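Local coordinates for oxysterol-binding protein homolog 3 (Saccharomyces cerevisiae, PDB 4IC4) that carries lipids between membranes through the cytosol in a hydrophobic pocket of its OSBP-related domain, in a transport coupled to phosphoinositides, at residues G193-L205 / M215-D229. Numbering follows the deposited sequence.
Sequences GELFEWTQPTTIL and MEPVNEFEVHSSKGD
Phe221 packs where two antiparallel strand pairings give way to loop: Pro201 CD lies over one face of its ring, 3.9 Å from the ring centroid, and Trp198 CD1 meets Phe221 CE1 obliquely from the same side of the ring plane, the planes at 47°. With CG between its own backbone N and carbonyl carbon (chi1 83°), the Phe221 ring lies alongside the indole. Val223 CG2 packs against Trp198 CB, and farther along Leu205 CD1 presses on Met215 CG at 3.5 Å. Paired backbone bonds between Glu197 and His224, and between Ile204 and Glu216, fix the two registers, offset by one residue; between them a water links Thr199 N to Glu222 O.

At the polar edge a type I turn, Ser225 to Gly228, closes on the extended Glu194. Ser225 OG donates to the anti lone pair of Glu194 OE1 (2.5 Å) and accepts from Lys227 N in an ST turn, while Leu195 N points almost straight at Ser226 OG (176°). A water donates to both Glu194 OE1 and Asp229 OD2, which pairs with Arg260. With Glu194 cut back to an alanine, the Ser225 hydroxyl would probably lose its acceptor and that water one of its two.

The Leu205 side chain lies about 8 Å from that of Lys118, which binds phosphatidylinositol 4-phosphate. In the beta barrel of the OSBP-related domain, strand 177-189 flanks one side, strand 230-235 the other, and helix 94-104 packs on Trp198.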
loop_
_atom_site.group_PDB
_atom_site.type_symbol
_atom_site.label_atom_id
_atom_site.label_comp_id
_atom_site.label_asym_id
_atom_site.label_seq_id
_atom_site.Cartn_x
_atom_site.Cartn_y
_atom_site.Cartn_z
ATOM N N GLY A 193 19.135 15.611 -3.255
ATOM C CA GLY A 193 18.746 15.218 -4.595
ATOM C C GLY A 193 19.064 13.760 -4.876
ATOM O O GLY A 193 18.771 13.264 -5.964
ATOM N N GLU A 194 19.668 13.062 -3.914
ATOM C CA GLU A 194 19.996 11.655 -4.117
ATOM C C GLU A 194 18.708 10.880 -4.370
ATOM O O GLU A 194 17.704 11.088 -3.688
ATOM C CB GLU A 194 20.729 11.066 -2.904
ATOM C CG GLU A 194 21.144 9.605 -3.103
ATOM C CD GLU A 194 22.008 9.049 -1.977
ATOM O OE1 GLU A 194 22.401 7.866 -2.066
ATOM O OE2 GLU A 194 22.299 9.777 -1.005
ATOM N N LEU A 195 18.743 9.990 -5.355
ATOM C CA LEU A 195 17.570 9.197 -5.708
ATOM C C LEU A 195 17.744 7.731 -5.345
ATOM O O LEU A 195 18.850 7.192 -5.388
ATOM C CB LEU A 195 17.297 9.295 -7.213
ATOM C CG LEU A 195 17.221 10.686 -7.844
ATOM C CD1 LEU A 195 16.971 10.543 -9.343
ATOM C CD2 LEU A 195 16.114 11.499 -7.187
ATOM N N PHE A 196 16.638 7.091 -4.982
ATOM C CA PHE A 196 16.638 5.672 -4.646
ATOM C C PHE A 196 15.473 5.059 -5.403
ATOM O O PHE A 196 14.409 5.665 -5.513
ATOM C CB PHE A 196 16.439 5.466 -3.145
ATOM C CG PHE A 196 17.546 6.029 -2.306
ATOM C CD1 PHE A 196 18.639 5.244 -1.947
ATOM C CD2 PHE A 196 17.500 7.352 -1.887
ATOM C CE1 PHE A 196 19.674 5.778 -1.176
ATOM C CE2 PHE A 196 18.530 7.895 -1.117
ATOM C CZ PHE A 196 19.617 7.105 -0.762
ATOM N N GLU A 197 15.672 3.859 -5.930
ATOM C CA GLU A 197 14.625 3.179 -6.675
ATOM C C GLU A 197 14.581 1.700 -6.337
ATOM O O GLU A 197 15.603 1.090 -6.013
ATOM C CB GLU A 197 14.852 3.340 -8.181
ATOM C CG GLU A 197 14.734 4.761 -8.697
ATOM C CD GLU A 197 15.149 4.883 -10.152
ATOM O OE1 GLU A 197 14.615 4.127 -10.989
ATOM O OE2 GLU A 197 16.009 5.736 -10.459
ATOM N N TRP A 198 13.383 1.130 -6.396
ATOM C CA TRP A 198 13.207 -0.286 -6.140
ATOM C C TRP A 198 11.802 -0.718 -6.518
ATOM O O TRP A 198 10.890 0.105 -6.615
ATOM C CB TRP A 198 13.494 -0.622 -4.665
ATOM C CG TRP A 198 12.452 -0.186 -3.669
ATOM C CD1 TRP A 198 11.379 -0.911 -3.230
ATOM C CD2 TRP A 198 12.411 1.059 -2.961
ATOM N NE1 TRP A 198 10.675 -0.195 -2.288
ATOM C CE2 TRP A 198 11.286 1.018 -2.105
ATOM C CE3 TRP A 198 13.215 2.206 -2.968
ATOM C CZ2 TRP A 198 10.945 2.083 -1.262
ATOM C CZ3 TRP A 198 12.877 3.267 -2.127
ATOM C CH2 TRP A 198 11.749 3.195 -1.286
ATOM N N THR A 199 11.662 -2.010 -6.786
ATOM C CA THR A 199 10.371 -2.609 -7.102
ATOM C C THR A 199 10.065 -3.453 -5.873
ATOM O O THR A 199 10.943 -4.152 -5.367
ATOM C CB THR A 199 10.459 -3.519 -8.346
ATOM O OG1 THR A 199 10.682 -2.712 -9.507
ATOM C CG2 THR A 199 9.171 -4.312 -8.528
ATOM N N GLN A 200 8.839 -3.380 -5.364
ATOM C CA GLN A 200 8.506 -4.164 -4.185
ATOM C C GLN A 200 8.697 -5.652 -4.447
ATOM O O GLN A 200 8.424 -6.142 -5.541
ATOM C CB GLN A 200 7.075 -3.865 -3.725
ATOM C CG GLN A 200 6.985 -2.536 -2.989
ATOM C CD GLN A 200 5.642 -2.289 -2.333
ATOM O OE1 GLN A 200 5.508 -1.384 -1.506
ATOM N NE2 GLN A 200 4.643 -3.081 -2.699
ATOM N N PRO A 201 9.180 -6.389 -3.440
ATOM C CA PRO A 201 9.409 -7.828 -3.586
ATOM C C PRO A 201 8.146 -8.639 -3.829
ATOM O O PRO A 201 7.041 -8.219 -3.487
ATOM C CB PRO A 201 10.086 -8.202 -2.274
ATOM C CG PRO A 201 9.447 -7.269 -1.307
ATOM C CD PRO A 201 9.462 -5.955 -2.062
ATOM N N THR A 202 8.336 -9.809 -4.425
ATOM C CA THR A 202 7.247 -10.723 -4.715
ATOM C C THR A 202 6.822 -11.390 -3.414
ATOM O O THR A 202 7.659 -11.689 -2.564
ATOM C CB THR A 202 7.706 -11.832 -5.689
ATOM O OG1 THR A 202 8.198 -11.239 -6.897
ATOM C CG2 THR A 202 6.558 -12.774 -6.010
ATOM N N THR A 203 5.522 -11.604 -3.253
ATOM C CA THR A 203 5.008 -12.280 -2.071
ATOM C C THR A 203 4.146 -13.437 -2.557
ATOM O O THR A 203 3.698 -13.443 -3.702
ATOM C CB THR A 203 4.153 -11.350 -1.182
ATOM O OG1 THR A 203 3.074 -10.803 -1.948
ATOM C CG2 THR A 203 5.006 -10.225 -0.620
ATOM N N ILE A 204 3.923 -14.415 -1.689
ATOM C CA ILE A 204 3.115 -15.573 -2.046
ATOM C C ILE A 204 2.060 -15.855 -0.984
ATOM O O ILE A 204 2.346 -15.822 0.211
ATOM C CB ILE A 204 3.991 -16.840 -2.204
ATOM C CG1 ILE A 204 5.106 -16.590 -3.225
ATOM C CG2 ILE A 204 3.128 -18.018 -2.632
ATOM C CD1 ILE A 204 4.620 -16.348 -4.639
ATOM N N LEU A 205 0.837 -16.125 -1.431
ATOM C CA LEU A 205 -0.264 -16.441 -0.526
ATOM C C LEU A 205 -0.382 -17.964 -0.491
ATOM O O LEU A 205 -0.665 -18.587 -1.514
ATOM C CB LEU A 205 -1.568 -15.823 -1.043
ATOM C CG LEU A 205 -2.850 -16.076 -0.245
ATOM C CD1 LEU A 205 -2.680 -15.592 1.186
ATOM C CD2 LEU A 205 -4.010 -15.357 -0.918
ATOM N N MET A 215 0.815 -15.217 4.144
ATOM C CA MET A 215 1.658 -14.676 3.088
ATOM C C MET A 215 3.103 -14.576 3.538
ATOM O O MET A 215 3.388 -14.416 4.724
ATOM C CB MET A 215 1.170 -13.289 2.677
ATOM C CG MET A 215 -0.090 -13.299 1.849
ATOM S SD MET A 215 -0.717 -11.636 1.556
ATOM C CE MET A 215 0.625 -10.921 0.605
ATOM N N GLU A 216 4.013 -14.671 2.579
ATOM C CA GLU A 216 5.433 -14.563 2.874
ATOM C C GLU A 216 6.167 -14.063 1.635
ATOM O O GLU A 216 5.785 -14.370 0.502
ATOM C CB GLU A 216 5.999 -15.923 3.307
ATOM C CG GLU A 216 6.141 -16.941 2.185
ATOM C CD GLU A 216 6.648 -18.290 2.670
ATOM O OE1 GLU A 216 7.100 -19.091 1.824
ATOM O OE2 GLU A 216 6.587 -18.555 3.890
ATOM N N PRO A 217 7.218 -13.254 1.830
ATOM C CA PRO A 217 7.982 -12.738 0.696
ATOM C C PRO A 217 8.874 -13.854 0.168
ATOM O O PRO A 217 9.215 -14.783 0.903
ATOM C CB PRO A 217 8.784 -11.597 1.314
ATOM C CG PRO A 217 9.045 -12.099 2.694
ATOM C CD PRO A 217 7.710 -12.688 3.098
ATOM N N VAL A 218 9.245 -13.768 -1.103
ATOM C CA VAL A 218 10.101 -14.780 -1.708
ATOM C C VAL A 218 11.176 -14.151 -2.579
ATOM O O VAL A 218 11.117 -12.963 -2.904
ATOM C CB VAL A 218 9.288 -15.771 -2.578
ATOM C CG1 VAL A 218 8.318 -16.553 -1.710
ATOM C CG2 VAL A 218 8.539 -15.016 -3.670
ATOM N N ASN A 219 12.162 -14.960 -2.950
ATOM C CA ASN A 219 13.253 -14.509 -3.798
ATOM C C ASN A 219 14.030 -13.348 -3.189
ATOM O O ASN A 219 14.345 -13.360 -2.001
ATOM C CB ASN A 219 12.707 -14.125 -5.178
ATOM C CG ASN A 219 12.156 -15.320 -5.939
ATOM O OD1 ASN A 219 11.457 -15.165 -6.941
ATOM N ND2 ASN A 219 12.478 -16.520 -5.469
ATOM N N GLU A 220 14.327 -12.342 -4.003
ATOM C CA GLU A 220 15.098 -11.194 -3.547
ATOM C C GLU A 220 14.740 -9.946 -4.346
ATOM O O GLU A 220 13.964 -10.009 -5.300
ATOM C CB GLU A 220 16.586 -11.487 -3.736
ATOM C CG GLU A 220 16.985 -11.600 -5.204
ATOM C CD GLU A 220 17.969 -12.723 -5.471
ATOM O OE1 GLU A 220 19.078 -12.701 -4.898
ATOM O OE2 GLU A 220 17.629 -13.634 -6.257
ATOM N N PHE A 221 15.309 -8.815 -3.947
ATOM C CA PHE A 221 15.100 -7.554 -4.650
ATOM C C PHE A 221 16.190 -6.582 -4.221
ATOM O O PHE A 221 16.819 -6.769 -3.176
ATOM C CB PHE A 221 13.690 -6.990 -4.386
ATOM C CG PHE A 221 13.553 -6.213 -3.107
ATOM C CD1 PHE A 221 13.579 -4.820 -3.122
ATOM C CD2 PHE A 221 13.344 -6.867 -1.899
ATOM C CE1 PHE A 221 13.391 -4.089 -1.951
ATOM C CE2 PHE A 221 13.157 -6.146 -0.720
ATOM C CZ PHE A 221 13.180 -4.756 -0.743
ATOM N N GLU A 222 16.432 -5.563 -5.035
ATOM C CA GLU A 222 17.477 -4.603 -4.723
ATOM C C GLU A 222 17.008 -3.157 -4.715
ATOM O O GLU A 222 16.056 -2.785 -5.402
ATOM C CB GLU A 222 18.638 -4.742 -5.716
ATOM C CG GLU A 222 19.176 -6.160 -5.865
ATOM C CD GLU A 222 20.487 -6.210 -6.631
ATOM O OE1 GLU A 222 20.562 -5.619 -7.727
ATOM O OE2 GLU A 222 21.444 -6.846 -6.136
ATOM N N VAL A 223 17.691 -2.349 -3.915
ATOM C CA VAL A 223 17.415 -0.928 -3.828
ATOM C C VAL A 223 18.657 -0.282 -4.422
ATOM O O VAL A 223 19.776 -0.638 -4.054
ATOM C CB VAL A 223 17.255 -0.465 -2.370
ATOM C CG1 VAL A 223 17.116 1.051 -2.318
ATOM C CG2 VAL A 223 16.042 -1.137 -1.749
ATOM N N HIS A 224 18.463 0.654 -5.341
ATOM C CA HIS A 224 19.588 1.316 -5.988
ATOM C C HIS A 224 19.600 2.819 -5.772
ATOM O O HIS A 224 18.565 3.480 -5.849
ATOM C CB HIS A 224 19.572 1.011 -7.488
ATOM C CG HIS A 224 19.812 -0.431 -7.811
ATOM N ND1 HIS A 224 21.049 -1.026 -7.680
ATOM C CD2 HIS A 224 18.970 -1.403 -8.233
ATOM C CE1 HIS A 224 20.958 -2.302 -8.008
ATOM N NE2 HIS A 224 19.708 -2.556 -8.347
ATOM N N SER A 225 20.788 3.350 -5.502
ATOM C CA SER A 225 20.969 4.774 -5.282
ATOM C C SER A 225 21.610 5.413 -6.503
ATOM O O SER A 225 22.418 4.785 -7.189
ATOM C CB SER A 225 21.871 5.015 -4.072
ATOM O OG SER A 225 22.353 6.346 -4.075
ATOM N N SER A 226 21.250 6.663 -6.769
ATOM C CA SER A 226 21.814 7.380 -7.904
ATOM C C SER A 226 23.314 7.595 -7.705
ATOM O O SER A 226 24.020 7.975 -8.640
ATOM C CB SER A 226 21.113 8.731 -8.082
ATOM O OG SER A 226 21.179 9.513 -6.901
ATOM N N LYS A 227 23.801 7.346 -6.491
ATOM C CA LYS A 227 25.221 7.519 -6.207
ATOM C C LYS A 227 26.019 6.230 -6.383
ATOM O O LYS A 227 27.219 6.193 -6.111
ATOM C CB LYS A 227 25.416 8.081 -4.794
ATOM C CG LYS A 227 24.654 9.384 -4.557
ATOM C CD LYS A 227 25.423 10.371 -3.688
ATOM C CE LYS A 227 25.744 9.801 -2.320
ATOM N NZ LYS A 227 26.460 10.796 -1.468
ATOM N N GLY A 228 25.350 5.173 -6.838
ATOM C CA GLY A 228 26.031 3.911 -7.071
ATOM C C GLY A 228 25.802 2.809 -6.055
ATOM O O GLY A 228 25.946 1.630 -6.378
ATOM N N ASP A 229 25.449 3.179 -4.829
ATOM C CA ASP A 229 25.209 2.195 -3.780
ATOM C C ASP A 229 24.089 1.237 -4.169
ATOM O O ASP A 229 23.155 1.607 -4.879
ATOM C CB ASP A 229 24.828 2.900 -2.475
ATOM C CG ASP A 229 25.909 3.834 -1.980
ATOM O OD1 ASP A 229 26.804 3.379 -1.235
ATOM O OD2 ASP A 229 25.866 5.024 -2.346
HETATM O O HOH W 1 24.293 6.435 -0.833
HETATM O O HOH W 2 18.275 5.474 -8.337
HETATM O O HOH W 3 14.062 -3.590 -7.050
HETATM O O HOH W 4 11.206 -10.573 -4.321
HETATM O O HOH W 5 9.581 -13.344 -8.244
#